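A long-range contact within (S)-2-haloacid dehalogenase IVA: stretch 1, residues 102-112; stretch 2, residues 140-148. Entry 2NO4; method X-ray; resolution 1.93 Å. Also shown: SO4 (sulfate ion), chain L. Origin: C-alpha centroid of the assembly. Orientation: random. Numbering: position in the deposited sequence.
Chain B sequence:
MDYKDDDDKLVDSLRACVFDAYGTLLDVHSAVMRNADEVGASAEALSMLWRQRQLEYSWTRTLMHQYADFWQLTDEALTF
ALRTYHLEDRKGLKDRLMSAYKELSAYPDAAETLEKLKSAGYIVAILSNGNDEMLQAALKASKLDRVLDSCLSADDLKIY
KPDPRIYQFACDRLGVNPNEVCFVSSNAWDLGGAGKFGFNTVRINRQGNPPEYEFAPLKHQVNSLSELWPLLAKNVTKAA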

# COMPACT_ATOMS: atom_id res chain seq x y z
N LYS B 102 -6.39 -20.11 4.74
CA LYS B 102 -6.98 -20.87 3.64
C LYS B 102 -8.45 -21.11 3.94
O LYS B 102 -9.25 -21.21 3.03
CB LYS B 102 -6.23 -22.20 3.42
CG LYS B 102 -6.34 -22.68 2.00
CD LYS B 102 -5.42 -23.84 1.69
CE LYS B 102 -5.92 -24.49 0.41
NZ LYS B 102 -5.13 -25.67 -0.03
N GLU B 103 -8.79 -21.16 5.23
CA GLU B 103 -10.18 -21.28 5.66
C GLU B 103 -10.63 -20.19 6.65
O GLU B 103 -11.14 -20.46 7.75
CB GLU B 103 -10.42 -22.69 6.18
CG GLU B 103 -10.07 -23.73 5.06
CD GLU B 103 -10.53 -25.16 5.33
OE1 GLU B 103 -11.00 -25.47 6.47
OE2 GLU B 103 -10.41 -25.96 4.36
N LEU B 104 -10.45 -18.94 6.22
CA LEU B 104 -10.91 -17.75 6.97
C LEU B 104 -12.39 -17.81 7.27
O LEU B 104 -13.18 -18.11 6.38
CB LEU B 104 -10.67 -16.48 6.16
CG LEU B 104 -9.39 -15.71 6.11
CD1 LEU B 104 -9.75 -14.34 5.55
CD2 LEU B 104 -8.66 -15.56 7.49
N SER B 105 -12.75 -17.47 8.51
CA SER B 105 -14.13 -17.31 8.97
C SER B 105 -14.88 -16.27 8.14
O SER B 105 -14.33 -15.18 7.84
CB SER B 105 -14.15 -16.79 10.42
OG SER B 105 -13.39 -17.62 11.25
N ALA B 106 -16.12 -16.62 7.81
CA ALA B 106 -17.07 -15.65 7.26
C ALA B 106 -17.58 -14.78 8.40
O ALA B 106 -17.73 -15.25 9.54
CB ALA B 106 -18.24 -16.36 6.60
N TYR B 107 -17.84 -13.51 8.08
CA TYR B 107 -18.61 -12.67 8.98
C TYR B 107 -19.99 -13.28 9.22
O TYR B 107 -20.53 -13.93 8.33
CB TYR B 107 -18.73 -11.21 8.45
CG TYR B 107 -17.47 -10.44 8.68
CD1 TYR B 107 -17.20 -9.84 9.93
CD2 TYR B 107 -16.50 -10.35 7.67
CE1 TYR B 107 -16.02 -9.15 10.14
CE2 TYR B 107 -15.34 -9.67 7.88
CZ TYR B 107 -15.10 -9.07 9.12
OH TYR B 107 -13.93 -8.40 9.31
N PRO B 108 -20.56 -13.07 10.41
CA PRO B 108 -21.74 -13.86 10.83
C PRO B 108 -22.99 -13.70 9.92
O PRO B 108 -23.72 -14.66 9.74
CB PRO B 108 -22.02 -13.38 12.28
CG PRO B 108 -21.29 -12.08 12.45
CD PRO B 108 -20.12 -12.10 11.43
N ASP B 109 -23.19 -12.51 9.34
CA ASP B 109 -24.37 -12.24 8.52
C ASP B 109 -24.14 -12.53 7.02
O ASP B 109 -25.04 -12.31 6.21
CB ASP B 109 -24.82 -10.78 8.71
CG ASP B 109 -25.36 -10.50 10.13
OD1 ASP B 109 -25.40 -11.44 10.97
OD2 ASP B 109 -25.74 -9.33 10.40
N ALA B 110 -22.92 -12.96 6.64
CA ALA B 110 -22.58 -13.11 5.22
C ALA B 110 -23.48 -14.14 4.47
O ALA B 110 -24.06 -13.81 3.42
CB ALA B 110 -21.07 -13.46 5.06
N ALA B 111 -23.57 -15.38 4.96
CA ALA B 111 -24.29 -16.45 4.23
C ALA B 111 -25.78 -16.11 4.07
O ALA B 111 -26.35 -16.19 2.97
CB ALA B 111 -24.10 -17.82 4.91
N GLU B 112 -26.38 -15.67 5.16
CA GLU B 112 -27.78 -15.33 5.16
C GLU B 112 -28.08 -14.15 4.24
O GLU B 112 -29.06 -14.19 3.51
CB GLU B 112 -28.27 -15.05 6.57
CG GLU B 112 -29.76 -14.87 6.59
CD GLU B 112 -30.33 -14.62 7.97
OE1 GLU B 112 -29.68 -14.91 9.01
OE2 GLU B 112 -31.48 -14.15 8.00
N LYS B 140 -15.71 -22.65 0.44
CA LYS B 140 -16.28 -23.96 0.79
C LYS B 140 -16.38 -24.16 2.30
O LYS B 140 -17.43 -24.59 2.80
CB LYS B 140 -15.48 -25.10 0.16
CG LYS B 140 -15.75 -25.32 -1.34
CD LYS B 140 -15.65 -26.80 -1.68
CE LYS B 140 -16.83 -27.61 -1.06
NZ LYS B 140 -16.39 -28.88 -0.35
N ALA B 141 -15.29 -23.87 3.01
CA ALA B 141 -15.25 -24.03 4.47
C ALA B 141 -16.36 -23.27 5.17
O ALA B 141 -16.82 -23.69 6.23
CB ALA B 141 -13.90 -23.61 5.04
N SER B 142 -16.75 -22.13 4.60
CA SER B 142 -17.78 -21.30 5.23
C SER B 142 -19.18 -21.45 4.61
O SER B 142 -20.09 -20.69 4.94
CB SER B 142 -17.33 -19.83 5.24
OG SER B 142 -16.98 -19.43 3.92
N LYS B 143 -19.32 -22.44 3.72
CA LYS B 143 -20.57 -22.72 2.96
C LYS B 143 -21.13 -21.53 2.15
O LYS B 143 -22.34 -21.46 1.90
CB LYS B 143 -21.66 -23.34 3.85
CG LYS B 143 -21.23 -24.63 4.51
CD LYS B 143 -22.32 -25.19 5.43
CE LYS B 143 -21.84 -26.44 6.19
NZ LYS B 143 -20.75 -26.08 7.17
N LEU B 144 -20.23 -20.63 1.73
CA LEU B 144 -20.62 -19.46 0.95
C LEU B 144 -20.78 -19.81 -0.52
O LEU B 144 -21.43 -19.09 -1.27
CB LEU B 144 -19.62 -18.31 1.15
CG LEU B 144 -19.54 -17.72 2.57
CD1 LEU B 144 -18.45 -16.68 2.71
CD2 LEU B 144 -20.90 -17.11 3.00
N ASP B 145 -20.20 -20.95 -0.90
CA ASP B 145 -20.32 -21.58 -2.21
C ASP B 145 -21.75 -21.59 -2.78
O ASP B 145 -21.99 -21.21 -3.93
CB ASP B 145 -19.73 -23.03 -2.15
CG ASP B 145 -20.25 -23.88 -0.92
OD1 ASP B 145 -21.44 -24.29 -0.83
OD2 ASP B 145 -19.43 -24.18 -0.05
N ARG B 146 -22.70 -22.03 -1.96
CA ARG B 146 -24.07 -22.25 -2.42
C ARG B 146 -24.87 -20.98 -2.60
O ARG B 146 -25.96 -21.01 -3.16
CB ARG B 146 -24.80 -23.21 -1.49
CG ARG B 146 -25.03 -22.71 -0.08
CD ARG B 146 -25.22 -23.90 0.88
NE ARG B 146 -24.04 -24.78 0.91
CZ ARG B 146 -23.91 -25.81 1.75
NH1 ARG B 146 -24.87 -26.08 2.63
NH2 ARG B 146 -22.81 -26.56 1.73
N VAL B 147 -24.34 -19.87 -2.11
CA VAL B 147 -25.07 -18.61 -2.17
C VAL B 147 -24.47 -17.66 -3.22
O VAL B 147 -24.77 -16.46 -3.19
CB VAL B 147 -25.22 -17.94 -0.76
CG1 VAL B 147 -26.05 -18.83 0.14
CG2 VAL B 147 -23.87 -17.66 -0.08
N LEU B 148 -23.68 -18.22 -4.15
CA LEU B 148 -22.97 -17.43 -5.18
C LEU B 148 -23.22 -17.89 -6.62
O LEU B 148 -23.18 -19.09 -6.92
CB LEU B 148 -21.45 -17.47 -4.93
CG LEU B 148 -20.88 -16.79 -3.70
CD1 LEU B 148 -19.40 -17.17 -3.61
CD2 LEU B 148 -21.08 -15.28 -3.73
S SO4 L . -21.58 -8.59 9.58
O1 SO4 L . -21.79 -10.01 9.21
O2 SO4 L . -20.42 -8.38 10.48
O3 SO4 L . -21.44 -7.86 8.35
O4 SO4 L . -22.69 -8.10 10.39

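Leu144 is the apolar centre of this contact. Its CA-to-CB bond runs sideways to the other stretch, but with chi1 m and chi2 t the end of the side chain comes nearer and reaches three alanines. Leu144 CD1 lies 3.9 Å from Ala106 CB, while Leu144 CD2 lies 4.2 Å from Ala110 CB and 3.8 Å from Ala111 CB. Leu144 CD2 comes closer still to the backbone, 3.7 Å from Ala111 CA. The CA atoms of Ala111 and Leu144 are 5.8 Å apart. The type I turn from Tyr107 to Ala110, with Ala110 N hydrogen-bonded to Tyr107 O at 3.1 Å, leads from Ala106 into the helix that carries Ala110 and Ala111. Beside Leu144, the CA-to-CB bond of Val147 points toward stretch 1, and its CG1 lies 3.9 Å from Ala111 O, a van der Waals contact. Val147 N donates to Leu144 O at 3.1 Å, tying these two contact residues together through the backbone.

Toward the other end, Ser142, the first residue to leave helical phi/psi, faces Ala106: the two CB atoms are 3.8 Å apart, and both CA-to-CB bonds point toward the opposite stretch. The closest approach is carbon to carbon; Ser142 OG is hydrogen-bonded to a residue just outside the stretches.

At the exposed polar edge, CD of Glu103 packs 3.7 Å from CB of Ala141; the carboxylate finds no hydrogen-bond partner across the contact. Indeed no hydrogen bond or salt bridge joins the stretches, and the 333 Å² they bury rests on close packing. Away from stretch 2, a sulfate, probably from the crystallisation liquor, accepts a hydrogen bond through O1 from Asp109 N at 2.9 Å.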